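Local coordinates for dihydrolipoyl dehydrogenase (Elizabethkingia anophelis NUHP1, PDB 6UZI), which probably catalyses the FAD-dependent oxidation of protein-bound dihydrolipoyl groups by NAD+, giving the lipoyl form and NADH, at residues Ile405-Asp410 and Glu458-Ala463; Gly220-Leu225 and Gly418-Gly423. One frame throughout, in Å; residues are numbered along the deposited sequence.

The centres of interactions 1 and 2 lie 11 Å apart on opposite faces of one antiparallel sheet of the dimerisation domain. Strands 404-410 and 416-423 are consecutive in the chain and neighbours in this sheet. Helix 458-469 covers one face of it, while the start of helix 223-236, from the preceding nucleotide-binding region, meets the other. Along the chain the segments alternate: 220-225, 405-410, 418-423, 458-463. Lys-406 NZ links the contacts through a salt bridge 2.7 Å from Asp-222 OD2. One sheet thus joins the probable NAD-binding region to a helix that reaches the subunit interface.

Interaction 1. Residues Ile405-Asp410 and Glu458-Ala463; sequences IKILAD and EAIKEA. With ZN (zinc ion), chain F.
In the C-terminal dimerisation domain, a helix laid on an antiparallel sheet brings Ile-405 and Ile-407 of strand 405-410 against Ala-459, Ile-460 and Ala-463 of helix 458-463. The short axes pass 7.9 Å apart at 41°, close enough for small alanines to face the branched residues. Both isoleucines direct their CB atoms toward the helix, whereas Lys-406 between them points to the opposite face of the sheet.

Ile-405 divides its two branches between Ala-459 and the pair Ile-460 and Ala-463. With CG1 anti to the carbonyl carbon (chi1 -55°), that branch lies 3.6 Å from Ala-459 CB. Its CG2 branch instead sits between Ile-460 and Ala-463, 4.1 Å from Ala-463 CB. Two residues along the strand, Ile-407 reaches the helix through its extended CG1-CD1 arm; a chi2 of 174° carries CD1 to 3.9 Å from Ala-463 CB, and the same methyl abuts the carbonyl O of Ile-460. Ala-463 CB therefore lies against both isoleucines. Met-421 of the adjacent strand and Met-429 of helix 426-438 add to the apolar layer around Ile-405.

At the start of the helix, Glu-458 takes no part in the apolar layer; its carboxylate reaches a zinc ion shared with His-453 and with Glu-333 of the second subunit. It binds through one oxygen, Glu-458 OE2 lying 2.2 Å from the metal and OE1 3.3 Å.

Interaction 2. Residues Gly220-Leu225 and Gly418-Gly423; sequences GMDGTL and GVHMIG
Asp-222 and His-420 bring their backbones together with CA atoms 6.8 Å apart, and Leu-225 and Ile-422 form a second such pair at 6.5 Å. Between these two points the loop 220-222 gives way to a helix, whose first turn passes beside strand 418-423. His-420 and Ile-422 direct their CB atoms toward that turn, and Met-421 directs its own away, to the side of the sheet covered by helix 426-438.

Asp-222 lies over one face of the imidazole of His-420. Its CB makes a CH-pi contact, 3.5 Å from the ring centroid and 16° off the normal, displaced toward the rim. The carboxylate continues across the ring, its plane turned 31° from that of the imidazole, with OD1 near CD2. Asp-222 is also the N-cap of helix 223-236: CG is anti to the backbone N (chi1 -174°), beside the carbonyl carbon, and OD2 accepts from Thr-224 N on its anti side, out of the carboxylate plane, at 2.9 Å. This is where the probable NAD-binding domain, a Rossmann-type fold with a parallel sheet as in this family, rests its helix on the antiparallel sheet of the dimerisation domain. OD2 shares the salt bridge with Lys-406 and OD1 accepts from Glu-372 N, so both carboxylate oxygens of this buried residue are satisfied.

The ring is held at both nitrogens. NE2 is hydrogen-bonded to the carbonyl O of Lys-370, while a water 3.0 Å from His-420 ND1 also accepts from Asp-222 N at 2.9 Å.

Leu-225 crosses His-420 at about a right angle and sets its two methyls at successive points along the strand. CD1 lies 3.5 Å from His-420 CB; CD2 packs by Ile-422 CG2 and 3.6 Å from the carbonyl O of Met-421.

Interaction 1. Residues Ile405-Asp410 and Glu458-Ala463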
loop_
_atom_site.group_PDB
_atom_site.type_symbol
_atom_site.label_atom_id
_atom_site.label_comp_id
_atom_site.label_asym_id
_atom_site.label_seq_id
_atom_site.Cartn_x
_atom_site.Cartn_y
_atom_site.Cartn_z
ATOM N N ILE A 405 2.969 9.638 -10.095
ATOM C CA ILE A 405 1.691 9.029 -10.447
ATOM C C ILE A 405 1.156 9.743 -11.680
ATOM O O ILE A 405 1.131 10.980 -11.728
ATOM C CB ILE A 405 0.683 9.110 -9.293
ATOM C CG1 ILE A 405 1.273 8.481 -8.032
ATOM C CG2 ILE A 405 -0.625 8.447 -9.692
ATOM C CD1 ILE A 405 1.296 6.983 -8.078
ATOM N N LYS A 406 0.738 8.967 -12.672
ATOM C CA LYS A 406 0.312 9.508 -13.954
ATOM C C LYS A 406 -1.053 8.947 -14.312
ATOM O O LYS A 406 -1.248 7.728 -14.314
ATOM C CB LYS A 406 1.343 9.188 -15.040
ATOM C CG LYS A 406 0.884 9.458 -16.466
ATOM C CD LYS A 406 1.885 8.875 -17.464
ATOM C CE LYS A 406 1.672 9.439 -18.865
ATOM N NZ LYS A 406 2.667 8.901 -19.823
ATOM N N ILE A 407 -1.996 9.833 -14.612
ATOM C CA ILE A 407 -3.359 9.453 -14.951
ATOM C C ILE A 407 -3.677 9.972 -16.347
ATOM O O ILE A 407 -3.400 11.135 -16.661
ATOM C CB ILE A 407 -4.370 9.997 -13.927
ATOM C CG1 ILE A 407 -4.218 9.268 -12.591
ATOM C CG2 ILE A 407 -5.797 9.855 -14.460
ATOM C CD1 ILE A 407 -5.091 9.839 -11.478
ATOM N N LEU A 408 -4.254 9.107 -17.176
ATOM C CA LEU A 408 -4.729 9.459 -18.505
ATOM C C LEU A 408 -6.253 9.441 -18.494
ATOM O O LEU A 408 -6.864 8.477 -18.017
ATOM C CB LEU A 408 -4.184 8.483 -19.547
ATOM C CG LEU A 408 -2.663 8.352 -19.585
ATOM C CD1 LEU A 408 -2.234 7.156 -20.421
ATOM C CD2 LEU A 408 -2.054 9.622 -20.133
ATOM N N ALA A 409 -6.866 10.507 -19.014
ATOM C CA ALA A 409 -8.312 10.660 -19.010
ATOM C C ALA A 409 -8.804 11.104 -20.379
ATOM O O ALA A 409 -8.113 11.840 -21.089
ATOM C CB ALA A 409 -8.752 11.676 -17.956
ATOM N N ASP A 410 -10.009 10.656 -20.743
ATOM C CA ASP A 410 -10.620 11.096 -21.994
ATOM C C ASP A 410 -10.897 12.593 -21.917
ATOM O O ASP A 410 -11.469 13.078 -20.940
ATOM C CB ASP A 410 -11.919 10.321 -22.263
ATOM C CG ASP A 410 -12.501 10.598 -23.653
ATOM O OD1 ASP A 410 -13.410 11.453 -23.776
ATOM O OD2 ASP A 410 -12.023 9.984 -24.631
ATOM N N GLU A 458 -2.440 9.685 -1.668
ATOM C CA GLU A 458 -2.799 11.078 -1.921
ATOM C C GLU A 458 -2.217 11.558 -3.238
ATOM O O GLU A 458 -2.759 12.480 -3.856
ATOM C CB GLU A 458 -2.326 11.983 -0.779
ATOM C CG GLU A 458 -2.928 11.670 0.570
ATOM C CD GLU A 458 -2.716 12.778 1.576
ATOM O OE1 GLU A 458 -1.666 12.773 2.253
ATOM O OE2 GLU A 458 -3.599 13.655 1.691
ATOM N N ALA A 459 -1.121 10.938 -3.688
ATOM C CA ALA A 459 -0.573 11.281 -4.992
ATOM C C ALA A 459 -1.539 10.919 -6.105
ATOM O O ALA A 459 -1.610 11.624 -7.118
ATOM C CB ALA A 459 0.764 10.574 -5.207
ATOM N N ILE A 460 -2.327 9.860 -5.920
ATOM C CA ILE A 460 -3.356 9.541 -6.902
ATOM C C ILE A 460 -4.409 10.639 -6.931
ATOM O O ILE A 460 -4.782 11.140 -8.001
ATOM C CB ILE A 460 -3.982 8.171 -6.602
ATOM C CG1 ILE A 460 -2.900 7.105 -6.492
ATOM C CG2 ILE A 460 -4.948 7.796 -7.698
ATOM C CD1 ILE A 460 -3.427 5.789 -5.987
ATOM N N LYS A 461 -4.890 11.040 -5.747
ATOM C CA LYS A 461 -5.877 12.110 -5.663
ATOM C C LYS A 461 -5.358 13.392 -6.305
ATOM O O LYS A 461 -6.089 14.060 -7.051
ATOM C CB LYS A 461 -6.258 12.351 -4.202
ATOM C CG LYS A 461 -7.165 13.550 -3.973
ATOM C CD LYS A 461 -7.149 13.970 -2.518
ATOM C CE LYS A 461 -8.106 15.120 -2.255
ATOM N NZ LYS A 461 -9.520 14.712 -2.416
ATOM N N GLU A 462 -4.092 13.740 -6.048
ATOM C CA GLU A 462 -3.541 14.968 -6.611
ATOM C C GLU A 462 -3.404 14.868 -8.126
ATOM O O GLU A 462 -3.712 15.826 -8.844
ATOM C CB GLU A 462 -2.194 15.292 -5.971
ATOM C CG GLU A 462 -2.245 15.723 -4.507
ATOM C CD GLU A 462 -2.905 17.083 -4.285
ATOM O OE1 GLU A 462 -2.717 17.987 -5.121
ATOM O OE2 GLU A 462 -3.555 17.274 -3.234
ATOM N N ALA A 463 -2.948 13.719 -8.635
ATOM C CA ALA A 463 -2.856 13.545 -10.084
ATOM C C ALA A 463 -4.226 13.642 -10.745
ATOM O O ALA A 463 -4.363 14.232 -11.824
ATOM C CB ALA A 463 -2.198 12.207 -10.421
HETATM ZN ZN ZN F . -3.134 15.735 2.129
#

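Interaction 2. Residues Gly220-Leu225 and Gly418-Gly423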
loop_
_atom_site.group_PDB
_atom_site.type_symbol
_atom_site.label_atom_id
_atom_site.label_comp_id
_atom_site.label_asym_id
_atom_site.label_seq_id
_atom_site.Cartn_x
_atom_site.Cartn_y
_atom_site.Cartn_z
ATOM N N GLY A 220 6.760 -2.676 -22.442
ATOM C CA GLY A 220 5.337 -2.896 -22.582
ATOM C C GLY A 220 4.470 -2.034 -21.703
ATOM O O GLY A 220 3.241 -2.073 -21.809
ATOM N N MET A 221 5.084 -1.229 -20.848
ATOM C CA MET A 221 4.363 -0.378 -19.925
ATOM C C MET A 221 4.387 1.055 -20.450
ATOM O O MET A 221 4.921 1.344 -21.524
ATOM C CB MET A 221 4.969 -0.487 -18.527
ATOM C CG MET A 221 4.968 -1.906 -17.992
ATOM S SD MET A 221 5.311 -2.039 -16.230
ATOM C CE MET A 221 3.764 -1.414 -15.568
ATOM N N ASP A 222 3.764 1.956 -19.699
ATOM C CA ASP A 222 3.711 3.345 -20.115
ATOM C C ASP A 222 5.120 3.922 -20.197
ATOM O O ASP A 222 5.972 3.637 -19.348
ATOM C CB ASP A 222 2.868 4.145 -19.129
ATOM C CG ASP A 222 2.663 5.560 -19.572
ATOM O OD1 ASP A 222 1.639 5.821 -20.238
ATOM O OD2 ASP A 222 3.539 6.400 -19.271
ATOM N N GLY A 223 5.358 4.739 -21.233
ATOM C CA GLY A 223 6.692 5.278 -21.468
ATOM C C GLY A 223 7.237 6.097 -20.312
ATOM O O GLY A 223 8.447 6.098 -20.062
ATOM N N THR A 224 6.365 6.818 -19.604
ATOM C CA THR A 224 6.811 7.560 -18.432
ATOM C C THR A 224 7.392 6.623 -17.392
ATOM O O THR A 224 8.416 6.928 -16.767
ATOM C CB THR A 224 5.651 8.354 -17.839
ATOM O OG1 THR A 224 5.254 9.370 -18.768
ATOM C CG2 THR A 224 6.058 8.989 -16.511
ATOM N N LEU A 225 6.743 5.479 -17.187
ATOM C CA LEU A 225 7.256 4.510 -16.232
ATOM C C LEU A 225 8.602 3.960 -16.685
ATOM O O LEU A 225 9.513 3.773 -15.872
ATOM C CB LEU A 225 6.236 3.391 -16.046
ATOM C CG LEU A 225 4.848 3.852 -15.601
ATOM C CD1 LEU A 225 3.977 2.639 -15.302
ATOM C CD2 LEU A 225 4.941 4.796 -14.408
ATOM N N GLY A 418 -6.253 5.217 -18.176
ATOM C CA GLY A 418 -5.077 4.493 -17.724
ATOM C C GLY A 418 -4.405 5.191 -16.558
ATOM O O GLY A 418 -4.366 6.424 -16.514
ATOM N N VAL A 419 -3.884 4.418 -15.604
ATOM C CA VAL A 419 -3.213 4.937 -14.413
ATOM C C VAL A 419 -1.871 4.235 -14.300
ATOM O O VAL A 419 -1.810 3.003 -14.319
ATOM C CB VAL A 419 -4.058 4.717 -13.139
ATOM C CG1 VAL A 419 -3.373 5.296 -11.911
ATOM C CG2 VAL A 419 -5.425 5.351 -13.299
ATOM N N HIS A 420 -0.797 5.014 -14.180
ATOM C CA HIS A 420 0.561 4.476 -14.243
ATOM C C HIS A 420 1.393 5.046 -13.105
ATOM O O HIS A 420 1.575 6.264 -13.012
ATOM C CB HIS A 420 1.186 4.790 -15.606
ATOM C CG HIS A 420 0.359 4.306 -16.759
ATOM N ND1 HIS A 420 0.364 2.995 -17.183
ATOM C CD2 HIS A 420 -0.521 4.955 -17.559
ATOM C CE1 HIS A 420 -0.464 2.860 -18.205
ATOM N NE2 HIS A 420 -1.017 4.032 -18.450
ATOM N N MET A 421 1.926 4.165 -12.264
ATOM C CA MET A 421 2.537 4.548 -11.002
ATOM C C MET A 421 3.966 4.043 -10.917
ATOM O O MET A 421 4.276 2.929 -11.351
ATOM C CB MET A 421 1.760 3.980 -9.806
ATOM C CG MET A 421 0.259 4.072 -9.890
ATOM S SD MET A 421 -0.440 3.381 -8.376
ATOM C CE MET A 421 -2.175 3.778 -8.601
ATOM N N ILE A 422 4.831 4.868 -10.342
ATOM C CA ILE A 422 6.112 4.412 -9.833
ATOM C C ILE A 422 6.348 5.156 -8.528
ATOM O O ILE A 422 6.288 6.389 -8.495
ATOM C CB ILE A 422 7.265 4.631 -10.833
ATOM C CG1 ILE A 422 8.590 4.176 -10.229
ATOM C CG2 ILE A 422 7.343 6.084 -11.301
ATOM C CD1 ILE A 422 9.690 4.116 -11.230
ATOM N N GLY A 423 6.539 4.417 -7.445
ATOM C CA GLY A 423 6.657 5.032 -6.140
ATOM C C GLY A 423 6.511 3.985 -5.062
ATOM O O GLY A 423 6.302 2.802 -5.340
HETATM O O HOH W 1 2.213 0.679 -17.653
#